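Iron(III) ABC transporter, periplasmic iron-compound-binding protein (Vibrio cholerae, PDB 3TEF) probably binds ferric catecholate siderophores in the periplasm and delivers them to an ABC transporter for iron uptake. Local coordinates at residues 30-34 with 52-56; 21-26 with 38-44; 145-149 with 183-187; 159-163 with 178-182; 3-7 with 123-127. One frame throughout, in Å; residues are numbered along the deposited sequence.

Contact 1 of 5, residues 30-34 with 52-56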
# COMPACT_ATOMS: atom_id res chain seq x y z
N LEU A 30 -0.78 -9.81 3.58
CA LEU A 30 -1.48 -10.38 4.75
C LEU A 30 -2.90 -9.81 4.91
O LEU A 30 -3.87 -10.55 5.13
CB LEU A 30 -0.63 -10.18 6.01
CG LEU A 30 -1.17 -10.81 7.30
CD1 LEU A 30 -1.47 -12.29 7.12
CD2 LEU A 30 -0.15 -10.62 8.42
N ASP A 31 -3.03 -8.49 4.77
CA ASP A 31 -4.34 -7.81 4.76
C ASP A 31 -5.30 -8.45 3.76
O ASP A 31 -6.39 -8.89 4.13
CB ASP A 31 -4.10 -6.32 4.47
CG ASP A 31 -5.37 -5.52 4.25
OD1 ASP A 31 -6.46 -6.05 3.93
OD2 ASP A 31 -5.23 -4.29 4.36
N ALA A 32 -4.90 -8.54 2.49
CA ALA A 32 -5.84 -9.05 1.50
C ALA A 32 -6.14 -10.53 1.73
O ALA A 32 -7.29 -10.97 1.65
CB ALA A 32 -5.32 -8.80 0.07
N ILE A 33 -5.11 -11.28 2.08
CA ILE A 33 -5.27 -12.72 2.31
C ILE A 33 -6.21 -12.99 3.50
O ILE A 33 -7.18 -13.73 3.39
CB ILE A 33 -3.90 -13.43 2.45
CG1 ILE A 33 -3.27 -13.58 1.06
CG2 ILE A 33 -4.06 -14.78 3.12
CD1 ILE A 33 -1.82 -14.03 1.06
N ASP A 34 -5.94 -12.34 4.63
CA ASP A 34 -6.83 -12.48 5.77
C ASP A 34 -8.25 -11.98 5.46
O ASP A 34 -9.23 -12.63 5.83
CB ASP A 34 -6.26 -11.76 6.99
CG ASP A 34 -7.17 -11.85 8.18
OD1 ASP A 34 -7.17 -12.89 8.85
OD2 ASP A 34 -7.90 -10.87 8.43
N TYR A 52 -5.88 -4.31 12.79
CA TYR A 52 -6.78 -5.28 12.19
C TYR A 52 -6.11 -6.62 11.85
O TYR A 52 -6.80 -7.57 11.47
CB TYR A 52 -7.55 -4.70 10.98
CG TYR A 52 -6.68 -4.26 9.80
CD1 TYR A 52 -6.30 -5.17 8.82
CD2 TYR A 52 -6.26 -2.94 9.68
CE1 TYR A 52 -5.51 -4.76 7.74
CE2 TYR A 52 -5.49 -2.53 8.61
CZ TYR A 52 -5.11 -3.44 7.65
OH TYR A 52 -4.33 -3.02 6.59
N LEU A 53 -4.78 -6.68 11.99
CA LEU A 53 -4.02 -7.92 11.78
C LEU A 53 -3.30 -8.38 13.06
O LEU A 53 -2.36 -9.17 13.01
CB LEU A 53 -2.99 -7.77 10.62
CG LEU A 53 -3.61 -7.44 9.26
CD1 LEU A 53 -2.51 -7.07 8.26
CD2 LEU A 53 -4.45 -8.61 8.74
N ALA A 54 -3.78 -7.91 14.21
CA ALA A 54 -3.06 -8.11 15.46
C ALA A 54 -2.80 -9.58 15.82
O ALA A 54 -1.79 -9.88 16.45
CB ALA A 54 -3.79 -7.40 16.61
N LYS A 55 -3.70 -10.48 15.45
CA LYS A 55 -3.51 -11.87 15.85
C LYS A 55 -2.24 -12.46 15.26
O LYS A 55 -1.63 -13.36 15.84
CB LYS A 55 -4.72 -12.74 15.49
CG LYS A 55 -4.83 -13.17 14.04
CD LYS A 55 -5.95 -14.20 13.90
CE LYS A 55 -6.06 -14.75 12.50
NZ LYS A 55 -7.20 -15.72 12.35
N TYR A 56 -1.83 -11.94 14.10
CA TYR A 56 -0.64 -12.44 13.42
C TYR A 56 0.65 -11.98 14.09
O TYR A 56 1.73 -12.39 13.68
CB TYR A 56 -0.68 -12.05 11.94
CG TYR A 56 -1.87 -12.65 11.23
CD1 TYR A 56 -1.91 -14.01 10.96
CD2 TYR A 56 -2.95 -11.87 10.83
CE1 TYR A 56 -2.99 -14.59 10.32
CE2 TYR A 56 -4.05 -12.44 10.18
CZ TYR A 56 -4.05 -13.80 9.93
OH TYR A 56 -5.12 -14.39 9.29
O HOH W 1 -9.15 -8.01 9.88
O HOH W 2 -8.64 -13.36 10.88
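The 52-56 turn, in 3-10 conformation over most of its length, packs against helix 27-35, the crossover helix of a beta-alpha-beta unit in the N-terminal lobe. Leu30, Tyr56 and Asp34 have the most surface covered here. Leu30 CD1 lies over the face of the Tyr56 ring, 3.9 Å from its centroid, a CH-pi contact. Leu30 CG also meets Leu53 CD1 at 4.1 Å. Asp34, one turn further along the helix, accepts a hydrogen bond from Tyr56, with OH 2.6 Å from Asp34 OD1. The tyrosine thus serves the apolar core with its ring face and the acid with its hydroxyl. Tyr52 OH makes a weak hydrogen bond to Asp31 OD2 at 2.7 Å. Both ends have further partners: Asp31 accepts from the backbone of Lys268 and Ala269, and Tyr52 OH bonds to Asn258. Lys55 NZ lies 4.5 Å from Asp34 OD1, beyond a salt bridge. Water 2 spans this gap, 2.6 Å from Asp34 OD1 and 3.1 Å from Lys55 NZ.

Contact 2 of 5, residues 21-26 with 38-44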
# COMPACT_ATOMS: atom_id res chain seq x y z
N ARG A 21 -1.16 -24.63 2.77
CA ARG A 21 -0.18 -24.00 3.64
C ARG A 21 0.40 -22.77 2.95
O ARG A 21 1.15 -22.88 1.97
CB ARG A 21 0.93 -24.99 4.01
CG ARG A 21 0.42 -26.24 4.74
CD ARG A 21 1.56 -27.17 5.13
NE ARG A 21 2.47 -26.50 6.06
CZ ARG A 21 2.23 -26.33 7.35
NH1 ARG A 21 1.09 -26.76 7.89
NH2 ARG A 21 3.12 -25.71 8.11
N VAL A 22 0.02 -21.59 3.43
CA VAL A 22 0.42 -20.34 2.81
C VAL A 22 1.30 -19.55 3.77
O VAL A 22 0.94 -19.35 4.93
CB VAL A 22 -0.81 -19.48 2.46
CG1 VAL A 22 -0.39 -18.18 1.77
CG2 VAL A 22 -1.77 -20.27 1.59
N VAL A 23 2.45 -19.11 3.27
CA VAL A 23 3.35 -18.25 4.03
C VAL A 23 3.22 -16.86 3.42
O VAL A 23 3.21 -16.71 2.19
CB VAL A 23 4.81 -18.74 3.90
CG1 VAL A 23 5.81 -17.69 4.40
CG2 VAL A 23 4.98 -20.05 4.65
N VAL A 24 3.11 -15.83 4.26
CA VAL A 24 2.91 -14.48 3.76
C VAL A 24 3.95 -13.52 4.32
O VAL A 24 4.13 -13.41 5.54
CB VAL A 24 1.49 -13.96 4.10
CG1 VAL A 24 1.27 -12.59 3.48
CG2 VAL A 24 0.42 -14.93 3.63
N ILE A 25 4.65 -12.83 3.42
CA ILE A 25 5.54 -11.75 3.81
C ILE A 25 4.98 -10.43 3.27
O ILE A 25 4.63 -10.35 2.09
CB ILE A 25 6.95 -11.98 3.27
CG1 ILE A 25 7.53 -13.25 3.92
CG2 ILE A 25 7.83 -10.78 3.59
CD1 ILE A 25 8.84 -13.71 3.30
N GLY A 26 4.86 -9.42 4.13
CA GLY A 26 4.29 -8.15 3.71
C GLY A 26 2.91 -7.92 4.32
O GLY A 26 2.08 -8.83 4.34
N ILE A 38 -8.57 -16.37 4.25
CA ILE A 38 -7.51 -17.38 4.23
C ILE A 38 -6.60 -17.22 5.45
O ILE A 38 -6.25 -16.10 5.80
CB ILE A 38 -6.65 -17.24 2.96
CG1 ILE A 38 -7.51 -17.35 1.69
CG2 ILE A 38 -5.50 -18.24 2.98
CD1 ILE A 38 -8.31 -18.64 1.59
N GLU A 39 -6.21 -18.32 6.09
CA GLU A 39 -5.35 -18.23 7.27
C GLU A 39 -3.98 -18.83 6.99
O GLU A 39 -3.87 -20.03 6.76
CB GLU A 39 -5.97 -18.92 8.49
CG GLU A 39 -5.18 -18.69 9.77
CD GLU A 39 -5.73 -19.44 10.96
OE1 GLU A 39 -6.74 -20.15 10.80
OE2 GLU A 39 -5.15 -19.30 12.06
N PRO A 40 -2.93 -18.00 7.03
CA PRO A 40 -1.57 -18.45 6.70
C PRO A 40 -0.97 -19.28 7.83
O PRO A 40 -1.48 -19.23 8.96
CB PRO A 40 -0.79 -17.14 6.58
CG PRO A 40 -1.51 -16.22 7.53
CD PRO A 40 -2.98 -16.58 7.39
N VAL A 41 0.08 -20.02 7.52
CA VAL A 41 0.78 -20.83 8.51
C VAL A 41 2.00 -20.13 9.10
O VAL A 41 2.50 -20.54 10.16
CB VAL A 41 1.20 -22.21 7.95
CG1 VAL A 41 -0.02 -23.00 7.51
CG2 VAL A 41 2.20 -22.06 6.80
N ALA A 42 2.48 -19.08 8.44
CA ALA A 42 3.63 -18.31 8.90
C ALA A 42 3.58 -16.93 8.25
O ALA A 42 3.07 -16.78 7.14
CB ALA A 42 4.93 -19.02 8.57
N VAL A 43 4.08 -15.92 8.97
CA VAL A 43 3.97 -14.54 8.52
C VAL A 43 5.20 -13.73 8.89
O VAL A 43 5.88 -14.03 9.87
CB VAL A 43 2.74 -13.83 9.12
CG1 VAL A 43 1.46 -14.54 8.70
CG2 VAL A 43 2.85 -13.77 10.66
N SER A 44 5.48 -12.70 8.11
CA SER A 44 6.51 -11.76 8.52
C SER A 44 6.05 -11.07 9.80
O SER A 44 4.86 -11.07 10.13
CB SER A 44 6.82 -10.75 7.42
OG SER A 44 5.63 -10.17 6.92
O HOH W 3 -2.30 -21.68 5.11
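Two neighbouring parallel strands meet here, the two ends of a beta-alpha-beta crossover. Strand 22-25 is well formed. Its partner around 42-43 is weakly bonded.

Backbone hydrogen bonds carry the pairing. Val41 N donates to Val22 O at 2.8 Å, Val24 N to Ala42 O at 3.0 Å, and Ser44 N to Val24 O at 3.0 Å. Val24 and Val43 form a parallel bridge. A CA-H...O contact accompanies it, with Val43 CA 3.2 Å from Val24 O.

One side-chain hydrogen bond continues the pairing past the last backbone bond. Ser44 OG accepts from Gly26 N at 3.0 Å. Gly26 is the N-cap residue of helix 27-35, so the bond falls where the strand gives way to the helix. Its backbone angles would jam a CB against the preceding carbonyl.

Water 3 bridges the other end, 2.9 Å from Val22 N and 2.8 Å from Glu39 O.

Apolar contacts fill both faces. Val23 CG2 lies 4.0 Å from Val41 CG2 and 4.1 Å from Ala42 CB. Val24 CG2 meets Pro40 CB at 3.9 Å. Val41 CG1 also sits over the Arg21 guanidinium, whose NE bonds to Gln78 O.

Strand 42-43 is outermost in the four-stranded parallel sheet. Strand 82-85 lies on the other side of strand 22-25, while Val24 packs under helix 27-35 and Val22 reaches Phe128 of helix 113-128.

Contact 3 of 5, residues 145-149 with 183-187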
# COMPACT_ATOMS: atom_id res chain seq x y z
N PHE A 145 -14.02 4.61 -5.75
CA PHE A 145 -13.00 5.26 -6.57
C PHE A 145 -13.64 6.17 -7.61
O PHE A 145 -13.22 7.32 -7.78
CB PHE A 145 -12.12 4.24 -7.28
CG PHE A 145 -10.93 3.79 -6.48
CD1 PHE A 145 -9.77 4.56 -6.43
CD2 PHE A 145 -10.96 2.59 -5.78
CE1 PHE A 145 -8.67 4.15 -5.68
CE2 PHE A 145 -9.86 2.17 -5.04
CZ PHE A 145 -8.72 2.95 -4.98
N LYS A 146 -14.63 5.65 -8.32
CA LYS A 146 -15.24 6.38 -9.42
C LYS A 146 -15.90 7.66 -8.92
O LYS A 146 -15.80 8.71 -9.56
CB LYS A 146 -16.26 5.50 -10.16
CG LYS A 146 -15.66 4.29 -10.85
CD LYS A 146 -14.72 4.68 -11.97
CE LYS A 146 -14.07 3.45 -12.64
NZ LYS A 146 -15.08 2.49 -13.19
N SER A 147 -16.57 7.57 -7.78
CA SER A 147 -17.27 8.72 -7.22
C SER A 147 -16.29 9.82 -6.80
O SER A 147 -16.50 10.99 -7.12
CB SER A 147 -18.16 8.30 -6.05
OG SER A 147 -17.37 7.81 -4.98
N ILE A 148 -15.22 9.44 -6.12
CA ILE A 148 -14.21 10.40 -5.70
C ILE A 148 -13.56 11.09 -6.90
O ILE A 148 -13.38 12.30 -6.90
CB ILE A 148 -13.08 9.72 -4.89
CG1 ILE A 148 -13.64 9.19 -3.57
CG2 ILE A 148 -11.94 10.70 -4.67
CD1 ILE A 148 -12.75 8.15 -2.91
N MET A 149 -13.21 10.30 -7.91
CA MET A 149 -12.56 10.84 -9.08
C MET A 149 -13.44 11.86 -9.77
O MET A 149 -12.96 12.89 -10.25
CB MET A 149 -12.22 9.72 -10.06
CG MET A 149 -12.00 10.21 -11.47
SD MET A 149 -11.22 8.94 -12.46
CE MET A 149 -9.53 9.08 -11.87
N LYS A 183 -4.08 9.22 -10.48
CA LYS A 183 -4.63 8.37 -11.54
C LYS A 183 -6.00 7.79 -11.20
O LYS A 183 -6.82 7.53 -12.09
CB LYS A 183 -3.65 7.25 -11.90
CG LYS A 183 -2.30 7.76 -12.38
CD LYS A 183 -1.49 6.66 -13.07
CE LYS A 183 -0.13 7.20 -13.49
NZ LYS A 183 0.65 6.19 -14.27
N ASP A 184 -6.26 7.57 -9.92
CA ASP A 184 -7.50 6.93 -9.49
C ASP A 184 -8.45 7.86 -8.78
O ASP A 184 -9.65 7.77 -8.98
CB ASP A 184 -7.20 5.73 -8.59
CG ASP A 184 -6.31 4.72 -9.26
OD1 ASP A 184 -6.54 4.41 -10.45
OD2 ASP A 184 -5.36 4.23 -8.61
N PHE A 185 -7.92 8.76 -7.95
CA PHE A 185 -8.77 9.63 -7.15
C PHE A 185 -9.03 10.97 -7.84
O PHE A 185 -9.84 11.76 -7.36
CB PHE A 185 -8.15 9.82 -5.77
CG PHE A 185 -8.25 8.61 -4.89
CD1 PHE A 185 -9.47 7.98 -4.68
CD2 PHE A 185 -7.12 8.07 -4.28
CE1 PHE A 185 -9.58 6.87 -3.86
CE2 PHE A 185 -7.22 6.95 -3.45
CZ PHE A 185 -8.45 6.35 -3.23
N GLY A 186 -8.31 11.22 -8.92
CA GLY A 186 -8.62 12.32 -9.81
C GLY A 186 -8.04 13.69 -9.50
O GLY A 186 -8.49 14.69 -10.06
N PHE A 187 -7.06 13.76 -8.61
CA PHE A 187 -6.37 15.02 -8.37
C PHE A 187 -5.38 15.26 -9.50
O PHE A 187 -4.94 14.33 -10.17
CB PHE A 187 -5.59 14.98 -7.05
CG PHE A 187 -6.45 15.07 -5.83
CD1 PHE A 187 -6.96 16.29 -5.41
CD2 PHE A 187 -6.71 13.94 -5.07
CE1 PHE A 187 -7.73 16.37 -4.28
CE2 PHE A 187 -7.48 14.02 -3.92
CZ PHE A 187 -8.00 15.24 -3.52
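Segment 145-149 is regular helix, part of the long helix 131-154. Segment 183-187 covers the end of helix 180-184 and the turn after it. The CA atoms come closest at Met149 and Gly186, 4.3 Å apart. Gly186 has positive phi, and a CB there would clash with Met149 O. Glycine therefore permits this close approach. Next to it, Met149 CA makes a CA-H...O contact with Phe185 O at 3.3 Å.

The side chains spread out from this point. The Phe145 and Phe185 rings are nearly parallel, with planes at 13° and centroids 4.7 Å apart, but they are slid so far that they barely overlap. Phe145 CE1 sits over the Phe185 face, 3.3 Å from CZ of Phe185. Ile148 CD1 touches Phe185 CE1 at 3.5 Å. Met149 CE lies against the chain, 3.1 Å from Lys183 O and 3.2 Å from Asp184 O. Beyond the pair, Phe145 stacks with Trp114, and Met277 of helix 267-279 packs on Ile148 and Phe185.

No hydrogen bond joins the two segments. Phe185 O finds its donor outside them, at Asn152 ND2. Packing of Phe145, Ile148 and Phe185, with Met149 against backbone carbonyls, joins helix 131-154 to the C-terminal lobe.

Contact 4 of 5, residues 159-163 with 178-182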
# COMPACT_ATOMS: atom_id res chain seq x y z
N ALA A 159 -3.23 18.51 -5.95
CA ALA A 159 -2.81 18.05 -4.63
C ALA A 159 -1.32 17.82 -4.64
O ALA A 159 -0.74 17.42 -5.66
CB ALA A 159 -3.53 16.78 -4.25
N MET A 160 -0.70 18.09 -3.50
CA MET A 160 0.70 17.79 -3.31
C MET A 160 0.77 16.69 -2.27
O MET A 160 0.11 16.78 -1.23
CB MET A 160 1.44 19.03 -2.80
CG MET A 160 2.93 18.81 -2.57
SD MET A 160 3.76 20.27 -1.95
CE MET A 160 3.66 21.35 -3.38
N LEU A 161 1.51 15.64 -2.58
CA LEU A 161 1.68 14.52 -1.65
C LEU A 161 3.04 14.69 -1.01
O LEU A 161 4.04 14.74 -1.71
CB LEU A 161 1.60 13.19 -2.41
CG LEU A 161 1.55 11.85 -1.65
CD1 LEU A 161 2.84 11.58 -0.85
CD2 LEU A 161 0.33 11.75 -0.75
N VAL A 162 3.07 14.81 0.31
CA VAL A 162 4.32 15.01 1.04
C VAL A 162 4.49 13.91 2.06
O VAL A 162 3.58 13.62 2.83
CB VAL A 162 4.35 16.37 1.76
CG1 VAL A 162 5.66 16.54 2.53
CG2 VAL A 162 4.19 17.50 0.77
N MET A 163 5.67 13.29 2.07
CA MET A 163 5.99 12.33 3.11
C MET A 163 6.99 12.97 4.05
O MET A 163 7.86 13.71 3.61
CB MET A 163 6.58 11.05 2.51
CG MET A 163 6.97 10.03 3.56
SD MET A 163 7.31 8.44 2.82
CE MET A 163 5.96 7.50 3.48
N PHE A 178 2.44 6.44 -4.95
CA PHE A 178 1.18 7.10 -4.58
C PHE A 178 0.38 7.52 -5.81
O PHE A 178 -0.36 8.50 -5.78
CB PHE A 178 1.43 8.30 -3.66
CG PHE A 178 2.15 7.94 -2.39
CD1 PHE A 178 1.52 7.19 -1.41
CD2 PHE A 178 3.47 8.32 -2.19
CE1 PHE A 178 2.19 6.84 -0.25
CE2 PHE A 178 4.14 7.99 -1.02
CZ PHE A 178 3.50 7.24 -0.05
N SER A 179 0.53 6.76 -6.89
CA SER A 179 -0.19 7.03 -8.14
C SER A 179 -1.71 7.16 -7.92
O SER A 179 -2.38 7.92 -8.63
CB SER A 179 0.10 5.95 -9.18
OG SER A 179 -0.45 4.69 -8.82
N SER A 180 -2.25 6.45 -6.94
CA SER A 180 -3.68 6.46 -6.65
C SER A 180 -4.25 7.88 -6.55
O SER A 180 -5.35 8.15 -7.06
CB SER A 180 -3.95 5.74 -5.33
OG SER A 180 -3.16 6.32 -4.32
N VAL A 181 -3.51 8.76 -5.90
CA VAL A 181 -3.94 10.14 -5.69
C VAL A 181 -4.33 10.82 -7.00
O VAL A 181 -5.33 11.54 -7.06
CB VAL A 181 -2.84 10.97 -5.00
CG1 VAL A 181 -3.26 12.43 -4.91
CG2 VAL A 181 -2.55 10.42 -3.60
N TYR A 182 -3.54 10.57 -8.04
CA TYR A 182 -3.68 11.29 -9.30
C TYR A 182 -4.43 10.49 -10.36
O TYR A 182 -5.31 11.02 -11.04
CB TYR A 182 -2.29 11.71 -9.80
CG TYR A 182 -1.59 12.53 -8.74
CD1 TYR A 182 -2.00 13.82 -8.46
CD2 TYR A 182 -0.56 11.98 -7.97
CE1 TYR A 182 -1.41 14.56 -7.48
CE2 TYR A 182 0.05 12.74 -6.97
CZ TYR A 182 -0.39 14.02 -6.73
OH TYR A 182 0.19 14.80 -5.75
O HOH W 4 2.71 15.63 -5.24
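Strand 158-165 of the mixed sheet is covered here by helix 180-184 and Phe178 shortly before it. Ala159, Leu161 and Met163 point toward the helix side, while Met160 and Val162 point away, to helix 205-211. The strand thus offers a small, a large and a long side chain in turn.

Leu161 is the main bump. It fits between Phe178, Val181 and Tyr182. Its CD1 lies over the Phe178 face, 4.0 Å from the ring centroid in a CH-pi contact, and its CD2 is 4.3 Å from Val181 CG2. Small Ala159 makes a shallow place beside it. Val181 CG1 approaches Ala159 CB there at 4.4 Å, and the Tyr182 ring stands alongside. At the far end Met163 CE reaches the edge of the Phe178 ring, 4.3 Å from CZ. Phe172 and Tyr261 also line the Phe178 ring, and Leu217 flanks Leu161 and Val181.

A wider pi-type turn occurs at 180-182. Tyr182 extends past Leu161 to the strand backbone. Its OH donates to Ala159 O at 2.8 Å. Water 4 donates to Tyr182 OH at 2.7 Å and accepts from Leu161 N at 2.9 Å.

The contact is therefore apolar over most of its area, with one polar end. There the tyrosine hydroxyl and a water bond to Ala159 O and Leu161 N of the strand within a buried interface.

Contact 5 of 5, residues 3-7 with 123-127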
# COMPACT_ATOMS: atom_id res chain seq x y z
N THR A 3 -4.35 -26.62 -11.88
CA THR A 3 -3.38 -25.55 -11.69
C THR A 3 -3.87 -24.23 -12.26
O THR A 3 -4.70 -24.20 -13.17
CB THR A 3 -2.03 -25.90 -12.34
OG1 THR A 3 -2.21 -26.08 -13.75
CG2 THR A 3 -1.45 -27.17 -11.74
N VAL A 4 -3.35 -23.15 -11.71
CA VAL A 4 -3.58 -21.83 -12.27
C VAL A 4 -2.21 -21.22 -12.52
O VAL A 4 -1.25 -21.56 -11.83
CB VAL A 4 -4.36 -20.93 -11.30
CG1 VAL A 4 -5.82 -21.35 -11.24
CG2 VAL A 4 -3.74 -20.97 -9.91
N THR A 5 -2.11 -20.37 -13.53
CA THR A 5 -0.88 -19.63 -13.78
C THR A 5 -1.14 -18.16 -13.50
O THR A 5 -1.97 -17.52 -14.15
CB THR A 5 -0.34 -19.84 -15.22
OG1 THR A 5 0.01 -21.23 -15.40
CG2 THR A 5 0.91 -18.99 -15.46
N ILE A 6 -0.44 -17.64 -12.50
CA ILE A 6 -0.63 -16.28 -12.04
C ILE A 6 0.48 -15.38 -12.57
O ILE A 6 1.66 -15.67 -12.36
CB ILE A 6 -0.58 -16.21 -10.50
CG1 ILE A 6 -1.64 -17.13 -9.90
CG2 ILE A 6 -0.72 -14.78 -10.03
CD1 ILE A 6 -3.06 -16.76 -10.31
N GLU A 7 0.09 -14.29 -13.21
CA GLU A 7 1.04 -13.30 -13.70
C GLU A 7 1.17 -12.15 -12.71
O GLU A 7 0.18 -11.53 -12.31
CB GLU A 7 0.59 -12.76 -15.07
CG GLU A 7 1.67 -11.96 -15.79
CD GLU A 7 1.51 -11.98 -17.30
OE1 GLU A 7 0.54 -11.39 -17.81
OE2 GLU A 7 2.37 -12.61 -17.97
N ASN A 123 -5.91 -12.16 -8.72
CA ASN A 123 -4.92 -13.23 -8.59
C ASN A 123 -5.20 -14.13 -7.39
O ASN A 123 -5.15 -15.35 -7.49
CB ASN A 123 -3.50 -12.67 -8.52
CG ASN A 123 -2.98 -12.22 -9.87
OD1 ASN A 123 -3.58 -12.51 -10.91
ND2 ASN A 123 -1.86 -11.51 -9.87
N LEU A 124 -5.46 -13.51 -6.24
CA LEU A 124 -5.89 -14.25 -5.06
C LEU A 124 -7.17 -15.05 -5.34
O LEU A 124 -7.28 -16.22 -4.96
CB LEU A 124 -6.12 -13.31 -3.87
CG LEU A 124 -4.89 -12.54 -3.38
CD1 LEU A 124 -5.25 -11.82 -2.07
CD2 LEU A 124 -3.75 -13.52 -3.14
N GLY A 125 -8.14 -14.42 -5.99
CA GLY A 125 -9.38 -15.11 -6.32
C GLY A 125 -9.14 -16.39 -7.09
O GLY A 125 -9.77 -17.43 -6.82
N LYS A 126 -8.22 -16.34 -8.06
CA LYS A 126 -7.88 -17.50 -8.87
C LYS A 126 -7.14 -18.56 -8.07
O LYS A 126 -7.41 -19.75 -8.20
CB LYS A 126 -7.06 -17.08 -10.10
CG LYS A 126 -7.83 -16.17 -11.06
CD LYS A 126 -7.05 -15.85 -12.33
CE LYS A 126 -5.97 -14.80 -12.08
NZ LYS A 126 -5.33 -14.35 -13.36
N VAL A 127 -6.20 -18.13 -7.24
CA VAL A 127 -5.45 -19.08 -6.44
C VAL A 127 -6.35 -19.87 -5.48
O VAL A 127 -6.17 -21.07 -5.31
CB VAL A 127 -4.34 -18.38 -5.65
CG1 VAL A 127 -3.78 -19.29 -4.56
CG2 VAL A 127 -3.24 -17.91 -6.61
O HOH W 5 -4.49 -17.12 -14.15
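This is a strand-on-helix packing contact at the edge of the N-terminal lobe. Strand 3-8 pairs with strand 11-16 in a two-stranded antiparallel sheet near the start of the chain. It lies along the last turns of helix 113-128. The axes of segments 3-7 and 123-127 run nearly antiparallel, at 166°, and approach to 9.0 Å.

Ile6 is the centre of the contact and has the largest buried area. Its CG1 meets Val127 CG2 at 3.7 Å, its CD1 lies 3.9 Å from Lys126 CE, and its CG2 is 3.4 Å from Asn123 CG. Ile6 therefore touches three residues of the helix. It leaves the strand sideways and reaches the helix with the end of its side chain. Val4, two residues back, points toward the helix. Its CG1 is 3.8 Å from Lys126 O, and its CG2 is 4.3 Å from Val127 CA. Ile103 of the parallel sheet also packs on Ile6 and Val127, so the hairpin and helix share a small core with that sheet.

Polar links lie around this core. Asn123 ND2 donates to Glu7 O at 3.2 Å, while Asn123 OD1 accepts from Gln119 NE2. Water 5 joins Thr5 O, at 2.6 Å, to Lys126 NZ, at 3.0 Å.

The chemistry is mixed. Branched aliphatic side chains supply the close packing, and the polar groups of Asn123 and Lys126 meet strand carbonyls, one directly and one through water.

The contacts form two groups: 1, 2 and 5 in the N-terminal lobe, 3 and 4 in the C-terminal lobe. Contact 2 pairs strands 22-25 and 42-43 of one beta-alpha-beta unit, and contact 1 packs the later 52-56 loop on its helix; their centres are 9 Å apart and their segments alternate along the chain. Both lie between the segments of contact 5, which touches contact 1 through Leu124 on Ala32 and Ile33. Contact 4 falls between the segments of contact 3, and both use helix 180-184. Contacts 2 and 4 are 30 Å apart between centres. In this family a long helix, here probably 131-154, joins two lobes, and the ligand probably binds in their cleft.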